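Local atomic coordinates of aldose-aldose oxidoreductase (Caulobacter crescentus, PDB entry 5A04), a protein that probably catalyses the oxidation of one aldose coupled to the reduction of another, using a bound NADP(H) cofactor. Residues Y17-I22 with V77-T81; K98-K104 with R125-Y131. One frame throughout, in Å; residues are numbered along the deposited sequence.

Interaction 1 of 2, residues Y17-I22 with V77-T81; sequences YATRII and VYVIT. With NDP (NADPH dihydro-nicotinamide-adenine-dinucleotide phosphate), chain G.
Ile80 reaches the helix with both of its branches, and apolar packing accounts for the protein-to-protein part of the contact. Its CD1 meets the methyl CB of Ala18 at 3.9 Å, and the same CD1 sits over the centre of the Tyr78 ring, so that the aromatic side chain lies under Ile80. The other branch, CG2, approaches the edge of the Tyr17 ring in its plane, 3.9 Å from CD2. Farther along the helix, the side chains of Ile22 and Tyr78 point at each other from opposite directions: Ile22 CG2 is 3.8 Å from Tyr78 CE2, and Ile22 CD1 touches the hydroxyl oxygen OH at 3.7 Å. That buried hydroxyl is satisfied by hydrogen bonds to Glu103 and Gln296.

Tyr17 also meets the cofactor. With CG anti to the backbone N (chi1 -167°), its ring is swung across the nicotinamide, whose C3N stands 3.4 Å above the ring plane, over its centre. At the start of the helix, the amide Tyr17 N donates a nearly straight hydrogen bond (3.0 Å, 164°) to the NADPH phosphate oxygen O1N. One residue therefore holds the pyrophosphate through its backbone and covers the nicotinamide through its side chain.

A strand-turn-helix whose helix turns an amide at its N-terminal end to the dinucleotide phosphates, and packs on the parallel sheet, is the hallmark of the Rossmann fold.

Interaction 2 of 2, residues K98-K104 with R125-Y131; sequences KHVMCEK and RKLMIGY. With NDP (NADPH dihydro-nicotinamide-adenine-dinucleotide phosphate), chain G; BGC (beta-D-glucopyranose), chain H.
The His99 ring receives the CD methylene of Arg125 over one face, a CH-pi contact 3.6 Å from the ring centroid, while at its edge ND1 accepts an almost straight hydrogen bond from Lys126 N (2.8 Å, 176°). The strands joined here are the two ends of a beta-alpha-beta unit of the Rossmann fold, parallel to within 12°. The His99 side chain runs beside the backbone N (chi1 -56°), which brings the ring alongside the next strand and lets ND1 act there as an extra acceptor. With alanine in place of His99, the Lys126 amide is likely to lose its ND1 acceptor and Arg125 CD the ring face it lies on.

Between the strands Val100 N bonds to Lys126 O, Met128 N to Val100 O and Cys102 N to Met128 O, and Gly130 N adds a last bond to Cys102 O. Met101 and Met128 lie side by side on one face of the sheet, with SD of Met101 3.8 Å from CG of Met128, against helix 292-306. Val100 CG1 and Leu127 CD1 meet at 3.8 Å on the other.

Glu103 and Lys104 begin the Glu-Lys-Pro motif of the GFO/IDH/MocA family. Gly130, lacking a side chain, lets Glu103 OE2, hydrogen-bonded to Tyr78 OH, come within 3.8 Å of its CA. Glu103 OE1 accepts from the carboxamide N7N of NADPH at 2.9 Å, and Lys104 NZ donates to glucose O1 at 2.6 Å.

Overall arrangement
From the N terminus, the chain forms strand 7-12 and turns into the helix of segment 17-22. Interaction 1 then closes a loop of 54 residues, holding strands 32-38 and 59-60 and helix 42-52, when strand 76-79 returns beside strand 7-12. Helix 86-95 leads on to strand 99-102, and interaction 2 closes a shorter, 20-residue loop built round helix 110-123. The two loops follow in series, neither nested nor crossed. Strands 76-79 and 99-102 are neighbours in the parallel sheet, where Val79 N probably bonds to Met101 O, so the contacts adjoin. Interaction 1 ties a helix to the sheet, interaction 2 ties strand to strand, and both reach the same NADPH.

Interaction 1 of 2, residues Y17-I22 with V77-T81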
ATOM      1  N   TYR A  17       4.354  27.835   5.193  1.00 16.40           N
ATOM      2  CA  TYR A  17       5.606  27.083   5.220  1.00 15.30           C
ATOM      3  C   TYR A  17       6.796  28.014   5.412  1.00 16.29           C
ATOM      4  O   TYR A  17       7.710  27.731   6.204  1.00 15.78           O
ATOM      5  CB  TYR A  17       5.769  26.261   3.937  1.00 15.46           C
ATOM      6  CG  TYR A  17       6.871  25.228   4.030  1.00 16.04           C
ATOM      7  CD1 TYR A  17       6.805  24.204   4.966  1.00 15.78           C
ATOM      8  CD2 TYR A  17       7.963  25.267   3.171  1.00 13.89           C
ATOM      9  CE1 TYR A  17       7.803  23.233   5.037  1.00 15.95           C
ATOM     10  CE2 TYR A  17       8.970  24.311   3.239  1.00 15.99           C
ATOM     11  CZ  TYR A  17       8.880  23.300   4.180  1.00 16.25           C
ATOM     12  OH  TYR A  17       9.874  22.363   4.251  1.00 18.48           O
ATOM     13  N   ALA A  18       6.770  29.140   4.707  1.00 14.11           N
ATOM     14  CA  ALA A  18       7.850  30.123   4.820  1.00 14.77           C
ATOM     15  C   ALA A  18       8.004  30.616   6.256  1.00 16.97           C
ATOM     16  O   ALA A  18       9.104  30.596   6.795  1.00 17.30           O
ATOM     17  CB  ALA A  18       7.602  31.313   3.898  1.00 16.30           C
ATOM     18  N   THR A  19       6.902  31.046   6.871  1.00 16.98           N
ATOM     19  CA  THR A  19       7.001  31.762   8.150  1.00 16.95           C
ATOM     20  C   THR A  19       7.004  30.854   9.377  1.00 20.25           C
ATOM     21  O   THR A  19       7.704  31.135  10.354  1.00 18.91           O
ATOM     22  CB  THR A  19       5.855  32.802   8.309  1.00 20.44           C
ATOM     23  OG1 THR A  19       4.582  32.154   8.235  1.00 19.03           O
ATOM     24  CG2 THR A  19       5.939  33.859   7.215  1.00 19.78           C
ATOM     25  N   ARG A  20       6.226  29.780   9.341  1.00 16.86           N
ATOM     26  CA  ARG A  20       6.130  28.869  10.481  1.00 20.31           C
ATOM     27  C   ARG A  20       7.228  27.820  10.491  1.00 20.88           C
ATOM     28  O   ARG A  20       7.689  27.414  11.557  1.00 18.95           O
ATOM     29  CB  ARG A  20       4.772  28.165  10.509  1.00 21.05           C
ATOM     30  CG  ARG A  20       3.672  28.931  11.230  1.00 29.98           C
ATOM     31  CD  ARG A  20       3.321  30.248  10.552  1.00 31.59           C
ATOM     32  NE  ARG A  20       2.081  30.804  11.097  1.00 37.10           N
ATOM     33  CZ  ARG A  20       1.558  31.969  10.733  1.00 38.46           C
ATOM     34  NH1 ARG A  20       2.167  32.712   9.817  1.00 38.51           N
ATOM     35  NH2 ARG A  20       0.425  32.394  11.282  1.00 41.11           N
ATOM     36  N   ILE A  21       7.651  27.375   9.309  1.00 15.70           N
ATOM     37  CA  ILE A  21       8.557  26.239   9.245  1.00 15.01           C
ATOM     38  C   ILE A  21       9.982  26.631   8.836  1.00 17.33           C
ATOM     39  O   ILE A  21      10.941  26.338   9.547  1.00 18.59           O
ATOM     40  CB  ILE A  21       8.020  25.164   8.286  1.00 17.22           C
ATOM     41  CG1 ILE A  21       6.556  24.849   8.605  1.00 17.99           C
ATOM     42  CG2 ILE A  21       8.880  23.916   8.373  1.00 18.76           C
ATOM     43  CD1 ILE A  21       6.341  24.292  10.035  1.00 23.44           C
ATOM     44  N   ILE A  22      10.141  27.289   7.691  1.00 16.20           N
ATOM     45  CA  ILE A  22      11.488  27.570   7.194  1.00 14.80           C
ATOM     46  C   ILE A  22      12.218  28.697   7.955  1.00 16.59           C
ATOM     47  O   ILE A  22      13.351  28.518   8.415  1.00 16.15           O
ATOM     48  CB  ILE A  22      11.456  27.926   5.689  1.00 14.61           C
ATOM     49  CG1 ILE A  22      11.004  26.711   4.856  1.00 15.46           C
ATOM     50  CG2 ILE A  22      12.835  28.405   5.214  1.00 13.97           C
ATOM     51  CD1 ILE A  22      11.865  25.449   5.028  1.00 15.91           C
ATOM     52  N   VAL A  77      17.366  32.969  -3.780  1.00 13.87           N
ATOM     53  CA  VAL A  77      15.949  33.232  -3.570  1.00 14.02           C
ATOM     54  C   VAL A  77      15.233  31.897  -3.344  1.00 16.76           C
ATOM     55  O   VAL A  77      15.395  30.956  -4.134  1.00 15.78           O
ATOM     56  CB  VAL A  77      15.312  33.959  -4.769  1.00 15.37           C
ATOM     57  CG1 VAL A  77      13.812  34.125  -4.555  1.00 16.91           C
ATOM     58  CG2 VAL A  77      15.992  35.314  -5.014  1.00 16.30           C
ATOM     59  N   TYR A  78      14.454  31.821  -2.272  1.00 15.96           N
ATOM     60  CA  TYR A  78      13.700  30.615  -1.950  1.00 14.83           C
ATOM     61  C   TYR A  78      12.239  30.918  -2.256  1.00 15.18           C
ATOM     62  O   TYR A  78      11.602  31.717  -1.577  1.00 15.87           O
ATOM     63  CB  TYR A  78      13.930  30.229  -0.478  1.00 16.05           C
ATOM     64  CG  TYR A  78      13.433  28.863  -0.024  1.00 16.50           C
ATOM     65  CD1 TYR A  78      12.583  28.092  -0.814  1.00 15.90           C
ATOM     66  CD2 TYR A  78      13.819  28.354   1.218  1.00 14.25           C
ATOM     67  CE1 TYR A  78      12.125  26.858  -0.374  1.00 13.49           C
ATOM     68  CE2 TYR A  78      13.368  27.121   1.669  1.00 14.25           C
ATOM     69  CZ  TYR A  78      12.525  26.376   0.867  1.00 15.98           C
ATOM     70  OH  TYR A  78      12.079  25.154   1.309  1.00 15.46           O
ATOM     71  N   VAL A  79      11.735  30.301  -3.321  1.00 14.68           N
ATOM     72  CA  VAL A  79      10.369  30.511  -3.774  1.00 14.57           C
ATOM     73  C   VAL A  79       9.391  29.563  -3.078  1.00 14.87           C
ATOM     74  O   VAL A  79       9.467  28.343  -3.255  1.00 14.72           O
ATOM     75  CB  VAL A  79      10.276  30.313  -5.297  1.00 13.84           C
ATOM     76  CG1 VAL A  79       8.828  30.478  -5.763  1.00 16.02           C
ATOM     77  CG2 VAL A  79      11.211  31.300  -6.013  1.00 15.52           C
ATOM     78  N   ILE A  80       8.480  30.138  -2.287  1.00 13.95           N
ATOM     79  CA  ILE A  80       7.563  29.367  -1.450  1.00 14.31           C
ATOM     80  C   ILE A  80       6.134  29.878  -1.678  1.00 16.40           C
ATOM     81  O   ILE A  80       5.393  30.229  -0.749  1.00 18.01           O
ATOM     82  CB  ILE A  80       7.972  29.446   0.059  1.00 14.42           C
ATOM     83  CG1 ILE A  80       9.498  29.309   0.196  1.00 15.37           C
ATOM     84  CG2 ILE A  80       7.271  28.360   0.868  1.00 16.18           C
ATOM     85  CD1 ILE A  80      10.029  29.203   1.659  1.00 16.60           C
ATOM     86  N   THR A  81       5.746  29.877  -2.948  1.00 16.80           N
ATOM     87  CA  THR A  81       4.442  30.367  -3.393  1.00 17.05           C
ATOM     88  C   THR A  81       3.545  29.213  -3.839  1.00 17.39           C
ATOM     89  O   THR A  81       4.009  28.088  -3.920  1.00 17.21           O
ATOM     90  CB  THR A  81       4.622  31.315  -4.577  1.00 15.85           C
ATOM     91  OG1 THR A  81       5.176  30.561  -5.662  1.00 17.31           O
ATOM     92  CG2 THR A  81       5.581  32.450  -4.205  1.00 17.56           C
TER
HETATM   93  PA  NDP G1340       0.363  29.448   1.911  1.00 21.44           P
HETATM   94  O1A NDP G1340      -0.927  29.687   1.208  1.00 21.20           O
HETATM   95  O2A NDP G1340       0.349  29.215   3.396  1.00 21.43           O
HETATM   96  O5B NDP G1340       1.418  30.673   1.606  1.00 21.73           O
HETATM   97  C5B NDP G1340       1.447  30.919   0.229  1.00 20.16           C
HETATM   98  C4B NDP G1340       2.040  32.328   0.090  1.00 20.80           C
HETATM   99  O4B NDP G1340       2.412  32.593  -1.264  1.00 18.77           O
HETATM  100  C3B NDP G1340       0.978  33.382   0.483  1.00 23.24           C
HETATM  101  O3B NDP G1340       0.981  33.619   1.855  1.00 22.31           O
HETATM  102  C2B NDP G1340       1.545  34.626  -0.212  1.00 21.43           C
HETATM  103  O2B NDP G1340       2.529  35.168   0.453  1.00 19.59           O
HETATM  104  C1B NDP G1340       2.209  33.972  -1.499  1.00 21.05           C
HETATM  105  N9A NDP G1340       1.395  34.158  -2.703  1.00 22.62           N
HETATM  106  C8A NDP G1340       1.765  34.825  -3.866  1.00 24.57           C
HETATM  107  N7A NDP G1340       0.786  34.851  -4.792  1.00 21.93           N
HETATM  108  C5A NDP G1340      -0.275  34.164  -4.196  1.00 24.23           C
HETATM  109  C6A NDP G1340      -1.569  33.847  -4.650  1.00 28.72           C
HETATM  110  N6A NDP G1340      -1.978  34.239  -5.906  1.00 29.32           N
HETATM  111  N1A NDP G1340      -2.450  33.149  -3.871  1.00 25.66           N
HETATM  112  C2A NDP G1340      -1.965  32.789  -2.624  1.00 26.28           C
HETATM  113  N3A NDP G1340      -0.771  33.010  -2.063  1.00 23.75           N
HETATM  114  C4A NDP G1340       0.079  33.721  -2.884  1.00 23.86           C
HETATM  115  O3  NDP G1340       0.905  28.097   1.113  1.00 21.64           O
HETATM  116  PN  NDP G1340       2.037  27.208   1.874  1.00 20.12           P
HETATM  117  O1N NDP G1340       3.154  28.010   2.405  1.00 19.57           O
HETATM  118  O2N NDP G1340       1.464  25.985   2.556  1.00 20.25           O
HETATM  119  O5D NDP G1340       2.723  26.416   0.462  1.00 19.23           O
HETATM  120  C5D NDP G1340       3.428  27.290  -0.375  1.00 18.75           C
HETATM  121  C4D NDP G1340       4.416  26.425  -1.206  1.00 17.80           C
HETATM  122  O4D NDP G1340       5.232  25.642  -0.282  1.00 19.99           O
HETATM  123  C3D NDP G1340       3.658  25.372  -2.099  1.00 19.77           C
HETATM  124  O3D NDP G1340       4.384  25.162  -3.324  1.00 18.16           O
HETATM  125  C2D NDP G1340       3.710  24.099  -1.266  1.00 19.90           C
HETATM  126  O2D NDP G1340       3.743  22.932  -2.070  1.00 20.77           O
HETATM  127  C1D NDP G1340       5.109  24.269  -0.576  1.00 17.32           C
HETATM  128  N1N NDP G1340       5.127  23.571   0.713  1.00 17.33           N
HETATM  129  C2N NDP G1340       6.140  22.671   0.998  1.00 20.25           C
HETATM  130  C3N NDP G1340       6.157  22.049   2.214  1.00 19.08           C
HETATM  131  C7N NDP G1340       7.221  21.094   2.518  1.00 20.95           C
HETATM  132  O7N NDP G1340       7.195  20.377   3.536  1.00 21.88           O
HETATM  133  N7N NDP G1340       8.303  20.988   1.648  1.00 18.07           N
HETATM  134  C4N NDP G1340       5.122  22.299   3.255  1.00 21.40           C
HETATM  135  C5N NDP G1340       4.070  23.238   2.840  1.00 19.66           C
HETATM  136  C6N NDP G1340       4.099  23.829   1.647  1.00 19.24           C
HETATM  137  P2B NDP G1340       2.604  36.889   0.521  1.00 21.07           P
HETATM  138  O1X NDP G1340       2.545  37.225  -0.952  1.00 21.29           O
HETATM  139  O2X NDP G1340       1.364  37.153   1.319  1.00 20.67           O
HETATM  140  O3X NDP G1340       3.940  37.127   1.220  1.00 20.60           O

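Interaction 2 of 2, residues K98-K104 with R125-Y131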
ATOM      1  N   LYS A  98      20.414  35.414  -9.174  1.00 16.51           N
ATOM      2  CA  LYS A  98      20.366  34.650  -7.919  1.00 15.55           C
ATOM      3  C   LYS A  98      20.230  33.143  -8.147  1.00 18.75           C
ATOM      4  O   LYS A  98      19.572  32.697  -9.097  1.00 17.84           O
ATOM      5  CB  LYS A  98      19.208  35.127  -7.038  1.00 17.02           C
ATOM      6  CG  LYS A  98      19.116  36.657  -6.858  1.00 15.70           C
ATOM      7  CD  LYS A  98      20.428  37.253  -6.348  1.00 16.80           C
ATOM      8  CE  LYS A  98      20.246  38.724  -6.014  1.00 19.02           C
ATOM      9  NZ  LYS A  98      21.548  39.363  -5.633  1.00 19.43           N
ATOM     10  N   HIS A  99      20.861  32.365  -7.267  1.00 17.18           N
ATOM     11  CA  HIS A  99      20.609  30.935  -7.183  1.00 16.47           C
ATOM     12  C   HIS A  99      19.202  30.751  -6.650  1.00 14.71           C
ATOM     13  O   HIS A  99      18.661  31.653  -6.030  1.00 15.55           O
ATOM     14  CB  HIS A  99      21.624  30.260  -6.269  1.00 17.89           C
ATOM     15  CG  HIS A  99      23.045  30.495  -6.681  1.00 17.83           C
ATOM     16  ND1 HIS A  99      23.686  29.706  -7.610  1.00 20.00           N
ATOM     17  CD2 HIS A  99      23.950  31.417  -6.278  1.00 18.52           C
ATOM     18  CE1 HIS A  99      24.931  30.129  -7.760  1.00 22.33           C
ATOM     19  NE2 HIS A  99      25.117  31.167  -6.963  1.00 20.42           N
ATOM     20  N   VAL A 100      18.599  29.588  -6.883  1.00 16.10           N
ATOM     21  CA  VAL A 100      17.195  29.411  -6.517  1.00 13.94           C
ATOM     22  C   VAL A 100      16.954  28.105  -5.770  1.00 14.49           C
ATOM     23  O   VAL A 100      17.389  27.053  -6.211  1.00 15.61           O
ATOM     24  CB  VAL A 100      16.288  29.427  -7.763  1.00 14.69           C
ATOM     25  CG1 VAL A 100      14.837  29.124  -7.370  1.00 17.30           C
ATOM     26  CG2 VAL A 100      16.378  30.776  -8.454  1.00 15.30           C
ATOM     27  N   MET A 101      16.281  28.211  -4.630  1.00 13.41           N
ATOM     28  CA  MET A 101      15.630  27.086  -3.978  1.00 14.13           C
ATOM     29  C   MET A 101      14.147  27.212  -4.302  1.00 14.26           C
ATOM     30  O   MET A 101      13.542  28.253  -4.063  1.00 14.20           O
ATOM     31  CB  MET A 101      15.860  27.109  -2.458  1.00 12.74           C
ATOM     32  CG  MET A 101      15.230  25.946  -1.726  1.00 13.74           C
ATOM     33  SD  MET A 101      16.309  24.507  -1.671  1.00 18.16           S
ATOM     34  CE  MET A 101      17.483  25.043  -0.416  1.00 16.92           C
ATOM     35  N   CYS A 102      13.563  26.168  -4.872  1.00 13.68           N
ATOM     36  CA  CYS A 102      12.149  26.211  -5.235  1.00 13.09           C
ATOM     37  C   CYS A 102      11.393  25.086  -4.531  1.00 15.59           C
ATOM     38  O   CYS A 102      11.838  23.942  -4.534  1.00 15.29           O
ATOM     39  CB  CYS A 102      11.981  26.083  -6.753  1.00 14.87           C
ATOM     40  SG  CYS A 102      10.260  26.292  -7.272  1.00 17.96           S
ATOM     41  N   GLU A 103      10.254  25.401  -3.930  1.00 15.48           N
ATOM     42  CA  GLU A 103       9.484  24.361  -3.257  1.00 14.94           C
ATOM     43  C   GLU A 103       8.912  23.346  -4.245  1.00 16.80           C
ATOM     44  O   GLU A 103       8.787  23.623  -5.428  1.00 16.68           O
ATOM     45  CB  GLU A 103       8.350  24.975  -2.423  1.00 15.88           C
ATOM     46  CG  GLU A 103       8.707  25.037  -0.937  1.00 16.91           C
ATOM     47  CD  GLU A 103       9.265  23.721  -0.452  1.00 17.11           C
ATOM     48  OE1 GLU A 103       8.617  22.680  -0.703  1.00 18.22           O
ATOM     49  OE2 GLU A 103      10.365  23.715   0.144  1.00 17.39           O
ATOM     50  N   LYS A 104       8.585  22.160  -3.740  1.00 15.28           N
ATOM     51  CA  LYS A 104       7.841  21.176  -4.513  1.00 17.61           C
ATOM     52  C   LYS A 104       6.362  21.529  -4.527  1.00 17.58           C
ATOM     53  O   LYS A 104       5.899  22.298  -3.688  1.00 18.84           O
ATOM     54  CB  LYS A 104       8.041  19.758  -3.949  1.00 17.70           C
ATOM     55  CG  LYS A 104       8.076  19.627  -2.403  1.00 18.14           C
ATOM     56  CD  LYS A 104       6.793  20.076  -1.685  1.00 20.10           C
ATOM     57  CE  LYS A 104       5.551  19.299  -2.110  1.00 19.29           C
ATOM     58  NZ  LYS A 104       4.332  19.842  -1.429  1.00 20.18           N
ATOM     59  N   ARG A 125      23.447  29.907 -12.648  1.00 18.73           N
ATOM     60  CA  ARG A 125      23.091  29.825 -11.232  1.00 20.73           C
ATOM     61  C   ARG A 125      22.510  28.453 -10.912  1.00 20.71           C
ATOM     62  O   ARG A 125      21.982  27.765 -11.786  1.00 20.50           O
ATOM     63  CB  ARG A 125      22.098  30.930 -10.859  1.00 19.89           C
ATOM     64  CG  ARG A 125      22.675  32.356 -10.963  1.00 21.47           C
ATOM     65  CD  ARG A 125      23.867  32.539 -10.023  1.00 22.30           C
ATOM     66  NE  ARG A 125      24.421  33.892 -10.086  1.00 23.82           N
ATOM     67  CZ  ARG A 125      25.488  34.236 -10.800  1.00 28.65           C
ATOM     68  NH1 ARG A 125      26.136  33.326 -11.513  1.00 28.00           N
ATOM     69  NH2 ARG A 125      25.912  35.493 -10.796  1.00 30.75           N
ATOM     70  N   LYS A 126      22.612  28.049  -9.654  1.00 17.36           N
ATOM     71  CA  LYS A 126      22.150  26.728  -9.259  1.00 17.18           C
ATOM     72  C   LYS A 126      20.666  26.726  -8.922  1.00 16.03           C
ATOM     73  O   LYS A 126      20.098  27.752  -8.523  1.00 19.47           O
ATOM     74  CB  LYS A 126      22.973  26.224  -8.074  1.00 20.15           C
ATOM     75  CG  LYS A 126      24.415  25.957  -8.471  1.00 21.30           C
ATOM     76  CD  LYS A 126      25.235  25.402  -7.321  1.00 26.39           C
ATOM     77  CE  LYS A 126      26.714  25.364  -7.701  1.00 29.47           C
ATOM     78  NZ  LYS A 126      26.934  24.549  -8.926  1.00 31.39           N
ATOM     79  N   LEU A 127      20.050  25.564  -9.098  1.00 17.28           N
ATOM     80  CA  LEU A 127      18.624  25.370  -8.846  1.00 16.55           C
ATOM     81  C   LEU A 127      18.436  24.110  -8.020  1.00 17.70           C
ATOM     82  O   LEU A 127      18.927  23.041  -8.390  1.00 19.97           O
ATOM     83  CB  LEU A 127      17.854  25.260 -10.168  1.00 17.04           C
ATOM     84  CG  LEU A 127      16.362  24.914 -10.138  1.00 15.55           C
ATOM     85  CD1 LEU A 127      15.548  25.929  -9.313  1.00 15.04           C
ATOM     86  CD2 LEU A 127      15.837  24.829 -11.594  1.00 16.91           C
ATOM     87  N   MET A 128      17.747  24.237  -6.894  1.00 14.62           N
ATOM     88  CA  MET A 128      17.494  23.102  -6.025  1.00 15.11           C
ATOM     89  C   MET A 128      16.018  23.076  -5.660  1.00 16.08           C
ATOM     90  O   MET A 128      15.413  24.128  -5.455  1.00 15.66           O
ATOM     91  CB  MET A 128      18.359  23.190  -4.761  1.00 16.18           C
ATOM     92  CG  MET A 128      18.148  22.030  -3.815  1.00 14.42           C
ATOM     93  SD  MET A 128      19.226  22.214  -2.371  1.00 16.19           S
ATOM     94  CE  MET A 128      18.427  21.104  -1.213  1.00 15.87           C
ATOM     95  N   ILE A 129      15.436  21.879  -5.610  1.00 15.72           N
ATOM     96  CA  ILE A 129      14.042  21.711  -5.219  1.00 14.21           C
ATOM     97  C   ILE A 129      13.971  21.265  -3.752  1.00 14.90           C
ATOM     98  O   ILE A 129      14.813  20.496  -3.286  1.00 17.32           O
ATOM     99  CB  ILE A 129      13.328  20.684  -6.127  1.00 16.53           C
ATOM    100  CG1 ILE A 129      13.579  21.031  -7.600  1.00 15.93           C
ATOM    101  CG2 ILE A 129      11.829  20.588  -5.797  1.00 16.24           C
ATOM    102  CD1 ILE A 129      13.124  22.432  -8.017  1.00 15.92           C
ATOM    103  N   GLY A 130      12.955  21.731  -3.044  1.00 16.00           N
ATOM    104  CA  GLY A 130      12.872  21.537  -1.605  1.00 16.57           C
ATOM    105  C   GLY A 130      12.416  20.158  -1.164  1.00 16.00           C
ATOM    106  O   GLY A 130      11.416  20.030  -0.455  1.00 17.47           O
ATOM    107  N   TYR A 131      13.153  19.125  -1.559  1.00 14.48           N
ATOM    108  CA  TYR A 131      12.859  17.772  -1.084  1.00 14.27           C
ATOM    109  C   TYR A 131      13.588  17.502   0.236  1.00 14.48           C
ATOM    110  O   TYR A 131      14.578  16.768   0.287  1.00 14.23           O
ATOM    111  CB  TYR A 131      13.241  16.731  -2.145  1.00 13.55           C
ATOM    112  CG  TYR A 131      12.367  16.759  -3.404  1.00 13.78           C
ATOM    113  CD1 TYR A 131      11.002  16.489  -3.339  1.00 16.23           C
ATOM    114  CD2 TYR A 131      12.922  17.021  -4.652  1.00 16.68           C
ATOM    115  CE1 TYR A 131      10.203  16.498  -4.496  1.00 17.54           C
ATOM    116  CE2 TYR A 131      12.128  17.021  -5.812  1.00 15.10           C
ATOM    117  CZ  TYR A 131      10.781  16.756  -5.716  1.00 16.22           C
ATOM    118  OH  TYR A 131      10.004  16.747  -6.848  1.00 15.39           O
TER
HETATM  119  PA  NDP G1340       0.363  29.448   1.911  1.00 21.44           P
HETATM  120  O1A NDP G1340      -0.927  29.687   1.208  1.00 21.20           O
HETATM  121  O2A NDP G1340       0.349  29.215   3.396  1.00 21.43           O
HETATM  122  O5B NDP G1340       1.418  30.673   1.606  1.00 21.73           O
HETATM  123  C5B NDP G1340       1.447  30.919   0.229  1.00 20.16           C
HETATM  124  C4B NDP G1340       2.040  32.328   0.090  1.00 20.80           C
HETATM  125  O4B NDP G1340       2.412  32.593  -1.264  1.00 18.77           O
HETATM  126  C3B NDP G1340       0.978  33.382   0.483  1.00 23.24           C
HETATM  127  O3B NDP G1340       0.981  33.619   1.855  1.00 22.31           O
HETATM  128  C2B NDP G1340       1.545  34.626  -0.212  1.00 21.43           C
HETATM  129  O2B NDP G1340       2.529  35.168   0.453  1.00 19.59           O
HETATM  130  C1B NDP G1340       2.209  33.972  -1.499  1.00 21.05           C
HETATM  131  N9A NDP G1340       1.395  34.158  -2.703  1.00 22.62           N
HETATM  132  C8A NDP G1340       1.765  34.825  -3.866  1.00 24.57           C
HETATM  133  N7A NDP G1340       0.786  34.851  -4.792  1.00 21.93           N
HETATM  134  C5A NDP G1340      -0.275  34.164  -4.196  1.00 24.23           C
HETATM  135  C6A NDP G1340      -1.569  33.847  -4.650  1.00 28.72           C
HETATM  136  N6A NDP G1340      -1.978  34.239  -5.906  1.00 29.32           N
HETATM  137  N1A NDP G1340      -2.450  33.149  -3.871  1.00 25.66           N
HETATM  138  C2A NDP G1340      -1.965  32.789  -2.624  1.00 26.28           C
HETATM  139  N3A NDP G1340      -0.771  33.010  -2.063  1.00 23.75           N
HETATM  140  C4A NDP G1340       0.079  33.721  -2.884  1.00 23.86           C
HETATM  141  O3  NDP G1340       0.905  28.097   1.113  1.00 21.64           O
HETATM  142  PN  NDP G1340       2.037  27.208   1.874  1.00 20.12           P
HETATM  143  O1N NDP G1340       3.154  28.010   2.405  1.00 19.57           O
HETATM  144  O2N NDP G1340       1.464  25.985   2.556  1.00 20.25           O
HETATM  145  O5D NDP G1340       2.723  26.416   0.462  1.00 19.23           O
HETATM  146  C5D NDP G1340       3.428  27.290  -0.375  1.00 18.75           C
HETATM  147  C4D NDP G1340       4.416  26.425  -1.206  1.00 17.80           C
HETATM  148  O4D NDP G1340       5.232  25.642  -0.282  1.00 19.99           O
HETATM  149  C3D NDP G1340       3.658  25.372  -2.099  1.00 19.77           C
HETATM  150  O3D NDP G1340       4.384  25.162  -3.324  1.00 18.16           O
HETATM  151  C2D NDP G1340       3.710  24.099  -1.266  1.00 19.90           C
HETATM  152  O2D NDP G1340       3.743  22.932  -2.070  1.00 20.77           O
HETATM  153  C1D NDP G1340       5.109  24.269  -0.576  1.00 17.32           C
HETATM  154  N1N NDP G1340       5.127  23.571   0.713  1.00 17.33           N
HETATM  155  C2N NDP G1340       6.140  22.671   0.998  1.00 20.25           C
HETATM  156  C3N NDP G1340       6.157  22.049   2.214  1.00 19.08           C
HETATM  157  C7N NDP G1340       7.221  21.094   2.518  1.00 20.95           C
HETATM  158  O7N NDP G1340       7.195  20.377   3.536  1.00 21.88           O
HETATM  159  N7N NDP G1340       8.303  20.988   1.648  1.00 18.07           N
HETATM  160  C4N NDP G1340       5.122  22.299   3.255  1.00 21.40           C
HETATM  161  C5N NDP G1340       4.070  23.238   2.840  1.00 19.66           C
HETATM  162  C6N NDP G1340       4.099  23.829   1.647  1.00 19.24           C
HETATM  163  P2B NDP G1340       2.604  36.889   0.521  1.00 21.07           P
HETATM  164  O1X NDP G1340       2.545  37.225  -0.952  1.00 21.29           O
HETATM  165  O2X NDP G1340       1.364  37.153   1.319  1.00 20.67           O
HETATM  166  O3X NDP G1340       3.940  37.127   1.220  1.00 20.60           O
HETATM  167  C2  BGC H1341       2.451  19.870   1.608  1.00 25.92           C
HETATM  168  C3  BGC H1341       1.537  20.209   2.793  1.00 26.26           C
HETATM  169  C4  BGC H1341       1.541  19.085   3.787  1.00 30.69           C
HETATM  170  C5  BGC H1341       2.959  18.696   4.174  1.00 31.37           C
HETATM  171  C6  BGC H1341       2.919  17.395   5.017  1.00 29.88           C
HETATM  172  C1  BGC H1341       3.769  19.589   2.178  1.00 24.78           C
HETATM  173  O1  BGC H1341       4.719  19.401   1.129  1.00 23.93           O
HETATM  174  O2  BGC H1341       2.484  20.980   0.720  1.00 22.89           O
HETATM  175  O3  BGC H1341       0.235  20.417   2.269  1.00 24.12           O
HETATM  176  O4  BGC H1341       0.816  19.473   4.943  1.00 32.39           O
HETATM  177  O5  BGC H1341       3.737  18.438   3.027  1.00 29.45           O
HETATM  178  O6  BGC H1341       4.214  17.108   5.560  1.00 38.45           O